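Local coordinates for protein putative NAD(P)H:FMN oxidoreductase (Porphyromonas gingivalis W83, PDB 3GE5) that probably acts as an FMN-dependent oxidoreductase of the nitroreductase family, passing electrons through its bound flavin, at residues Y101-G106 with E155-P160. Sequence-based numbering, arbitrary orientation.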
ATOM      1  N   TYR A 101      -3.828 -14.477  11.641  1.00 17.22           N
ATOM      2  CA  TYR A 101      -4.337 -13.905  10.400  1.00 16.59           C
ATOM      3  C   TYR A 101      -5.056 -12.588  10.684  1.00 17.37           C
ATOM      4  O   TYR A 101      -5.871 -12.494  11.601  1.00 16.45           O
ATOM      5  CB  TYR A 101      -5.313 -14.852   9.704  1.00 18.75           C
ATOM      6  CG  TYR A 101      -4.794 -16.248   9.514  1.00 17.46           C
ATOM      7  CD1 TYR A 101      -4.135 -16.616   8.346  1.00 20.37           C
ATOM      8  CD2 TYR A 101      -5.017 -17.226  10.496  1.00 17.98           C
ATOM      9  CE1 TYR A 101      -3.689 -17.925   8.154  1.00 17.77           C
ATOM     10  CE2 TYR A 101      -4.588 -18.530  10.316  1.00 18.72           C
ATOM     11  CZ  TYR A 101      -3.929 -18.873   9.152  1.00 17.07           C
ATOM     12  OH  TYR A 101      -3.512 -20.185   9.014  1.00 19.57           O
ATOM     13  N   ILE A 102      -4.740 -11.561   9.903  1.00 15.66           N
ATOM     14  CA  ILE A 102      -5.514 -10.326   9.939  1.00 14.63           C
ATOM     15  C   ILE A 102      -6.273 -10.202   8.604  1.00 16.24           C
ATOM     16  O   ILE A 102      -5.644  -9.973   7.536  1.00 16.57           O
ATOM     17  CB  ILE A 102      -4.657  -9.057  10.186  1.00 16.88           C
ATOM     18  CG1 ILE A 102      -3.830  -9.191  11.475  1.00 16.26           C
ATOM     19  CG2 ILE A 102      -5.564  -7.814  10.225  1.00 15.32           C
ATOM     20  CD1 ILE A 102      -2.726  -8.046  11.649  1.00 16.51           C
ATOM     21  N   ILE A 103      -7.586 -10.420   8.689  1.00 17.46           N
ATOM     22  CA  ILE A 103      -8.460 -10.359   7.490  1.00 16.75           C
ATOM     23  C   ILE A 103      -8.867  -8.915   7.323  1.00 16.73           C
ATOM     24  O   ILE A 103      -9.581  -8.366   8.180  1.00 17.10           O
ATOM     25  CB  ILE A 103      -9.719 -11.236   7.621  1.00 14.28           C
ATOM     26  CG1 ILE A 103      -9.351 -12.649   8.095  1.00 17.46           C
ATOM     27  CG2 ILE A 103     -10.511 -11.231   6.276  1.00 17.43           C
ATOM     28  CD1 ILE A 103     -10.482 -13.618   8.312  1.00 18.60           C
ATOM     29  N   THR A 104      -8.432  -8.281   6.237  1.00 15.88           N
ATOM     30  CA  THR A 104      -8.779  -6.892   5.993  1.00 15.52           C
ATOM     31  C   THR A 104     -10.021  -6.823   5.114  1.00 15.79           C
ATOM     32  O   THR A 104     -10.009  -7.244   3.956  1.00 17.25           O
ATOM     33  CB  THR A 104      -7.618  -6.116   5.375  1.00 16.58           C
ATOM     34  OG1 THR A 104      -6.499  -6.226   6.263  1.00 18.10           O
ATOM     35  CG2 THR A 104      -7.951  -4.629   5.147  1.00 16.67           C
ATOM     36  N   LEU A 105     -11.074  -6.273   5.716  1.00 15.81           N
ATOM     37  CA  LEU A 105     -12.347  -6.124   5.104  1.00 15.09           C
ATOM     38  C   LEU A 105     -12.456  -4.723   4.529  1.00 17.49           C
ATOM     39  O   LEU A 105     -12.057  -3.742   5.188  1.00 17.86           O
ATOM     40  CB  LEU A 105     -13.462  -6.287   6.141  1.00 15.93           C
ATOM     41  CG  LEU A 105     -13.398  -7.527   7.035  1.00 18.19           C
ATOM     42  CD1 LEU A 105     -14.603  -7.606   7.948  1.00 18.62           C
ATOM     43  CD2 LEU A 105     -13.270  -8.809   6.132  1.00 17.86           C
ATOM     44  N   GLY A 106     -12.995  -4.623   3.320  1.00 17.10           N
ATOM     45  CA  GLY A 106     -13.232  -3.321   2.704  1.00 17.84           C
ATOM     46  C   GLY A 106     -14.725  -3.055   2.670  1.00 18.07           C
ATOM     47  O   GLY A 106     -15.515  -3.945   2.305  1.00 20.15           O
ATOM     48  N   GLU A 155     -19.137 -16.087   4.271  1.00 17.34           N
ATOM     49  CA  GLU A 155     -20.108 -17.000   4.873  1.00 17.61           C
ATOM     50  C   GLU A 155     -19.668 -17.456   6.281  1.00 17.70           C
ATOM     51  O   GLU A 155     -20.460 -17.429   7.215  1.00 17.00           O
ATOM     52  CB  GLU A 155     -20.339 -18.176   3.924  1.00 19.19           C
ATOM     53  CG  GLU A 155     -21.336 -19.183   4.403  1.00 19.98           C
ATOM     54  CD  GLU A 155     -22.760 -18.693   4.511  1.00 24.08           C
ATOM     55  OE1 GLU A 155     -23.177 -17.780   3.770  1.00 23.71           O
ATOM     56  OE2 GLU A 155     -23.484 -19.306   5.328  1.00 26.78           O
ATOM     57  N   ILE A 156     -18.400 -17.843   6.448  1.00 17.17           N
ATOM     58  CA  ILE A 156     -17.936 -18.402   7.717  1.00 18.91           C
ATOM     59  C   ILE A 156     -17.986 -17.335   8.811  1.00 18.68           C
ATOM     60  O   ILE A 156     -18.410 -17.615   9.919  1.00 17.22           O
ATOM     61  CB  ILE A 156     -16.475 -18.935   7.605  1.00 18.17           C
ATOM     62  CG1 ILE A 156     -16.442 -20.172   6.734  1.00 18.70           C
ATOM     63  CG2 ILE A 156     -15.886 -19.218   9.001  1.00 18.00           C
ATOM     64  CD1 ILE A 156     -15.078 -20.505   6.200  1.00 18.41           C
ATOM     65  N   PHE A 157     -17.564 -16.112   8.480  1.00 18.91           N
ATOM     66  CA  PHE A 157     -17.456 -15.038   9.451  1.00 19.91           C
ATOM     67  C   PHE A 157     -18.633 -14.057   9.420  1.00 18.96           C
ATOM     68  O   PHE A 157     -18.552 -13.001  10.008  1.00 19.55           O
ATOM     69  CB  PHE A 157     -16.088 -14.343   9.296  1.00 19.61           C
ATOM     70  CG  PHE A 157     -14.952 -15.221   9.666  1.00 18.20           C
ATOM     71  CD1 PHE A 157     -14.599 -15.398  11.002  1.00 19.46           C
ATOM     72  CD2 PHE A 157     -14.266 -15.959   8.698  1.00 19.82           C
ATOM     73  CE1 PHE A 157     -13.565 -16.238  11.350  1.00 21.07           C
ATOM     74  CE2 PHE A 157     -13.235 -16.808   9.035  1.00 21.46           C
ATOM     75  CZ  PHE A 157     -12.893 -16.976  10.371  1.00 22.10           C
ATOM     76  N   ASP A 158     -19.749 -14.441   8.806  1.00 19.10           N
ATOM     77  CA  ASP A 158     -20.947 -13.610   8.809  1.00 19.61           C
ATOM     78  C   ASP A 158     -20.652 -12.159   8.374  1.00 21.54           C
ATOM     79  O   ASP A 158     -21.139 -11.197   8.995  1.00 20.54           O
ATOM     80  CB  ASP A 158     -21.574 -13.649  10.202  1.00 23.07           C
ATOM     81  CG  ASP A 158     -21.956 -15.035  10.620  1.00 32.11           C
ATOM     82  OD1 ASP A 158     -22.568 -15.756   9.812  1.00 35.34           O
ATOM     83  OD2 ASP A 158     -21.626 -15.422  11.756  1.00 43.27           O
ATOM     84  N   ILE A 159     -19.861 -12.009   7.314  1.00 20.68           N
ATOM     85  CA  ILE A 159     -19.466 -10.689   6.859  1.00 20.99           C
ATOM     86  C   ILE A 159     -20.660 -10.107   6.041  1.00 21.23           C
ATOM     87  O   ILE A 159     -21.126 -10.741   5.101  1.00 21.61           O
ATOM     88  CB  ILE A 159     -18.120 -10.704   6.015  1.00 20.22           C
ATOM     89  CG1 ILE A 159     -16.994 -11.448   6.786  1.00 19.63           C
ATOM     90  CG2 ILE A 159     -17.726  -9.263   5.582  1.00 19.23           C
ATOM     91  CD1 ILE A 159     -15.643 -11.632   6.073  1.00 22.31           C
ATOM     92  N   PRO A 160     -21.146  -8.890   6.400  1.00 22.05           N
ATOM     93  CA  PRO A 160     -22.240  -8.280   5.627  1.00 23.04           C
ATOM     94  C   PRO A 160     -21.911  -8.157   4.138  1.00 21.07           C
ATOM     95  O   PRO A 160     -20.747  -7.982   3.788  1.00 20.83           O
ATOM     96  CB  PRO A 160     -22.359  -6.873   6.235  1.00 22.12           C
ATOM     97  CG  PRO A 160     -21.784  -6.955   7.592  1.00 25.53           C
ATOM     98  CD  PRO A 160     -20.709  -8.031   7.513  1.00 23.43           C
TER
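Ile159 reaches from the loop after helix 150-156 to Leu105 on strand 100-107. Its CB branches at a distance: the nearest atom of Leu105, CD1, is 5.1 Å from Ile159 CB. CG2, anti to the backbone N, comes within 4.3 Å of Leu105 CD1. CG1 lies beside the N (chi1 -52°) and serves as a spacer, 4.6 Å from Leu105 CD2. An extended chi2 of 176° then carries CD1 on toward the strand, where it meets Leu105 CD2 at 3.7 Å, methyl against methyl, the two side chains crossing at a slant. Leu105 CD2 is also 3.7 Å from Ile103 CG2, two residues back on the same side of the strand, which links the two pairs into one apolar row. Ile103 makes the second, looser contact: its CD1 approaches the Phe157 ring obliquely near the rim, 4.3 Å from CE2. Ile156 CG2 packs against the opposite side of that ring, placing the phenyl group between the helix end and the strand. Phe157 is the first residue past the helix, and Asp158 takes a left-handed backbone conformation, with Phe157 and Ile159 on either side of it in sequence both directed at the strand. The contact is buried and purely apolar. It covers part of one face of the antiparallel sheet, over strand 100-107, which runs between 72-77 and 163-172, whereas Ile102 and Thr104 pack on helix 120-137 across the sheet. Leu75 and Val77 of strand 72-77 and Arg85 of helix 80-86 also touch Phe157, and Met163 and Pro165 of strand 163-172 flank Leu105. Leu198 of the second subunit packs on both Leu105 and Ile159, so the dimer partner also packs against this cluster.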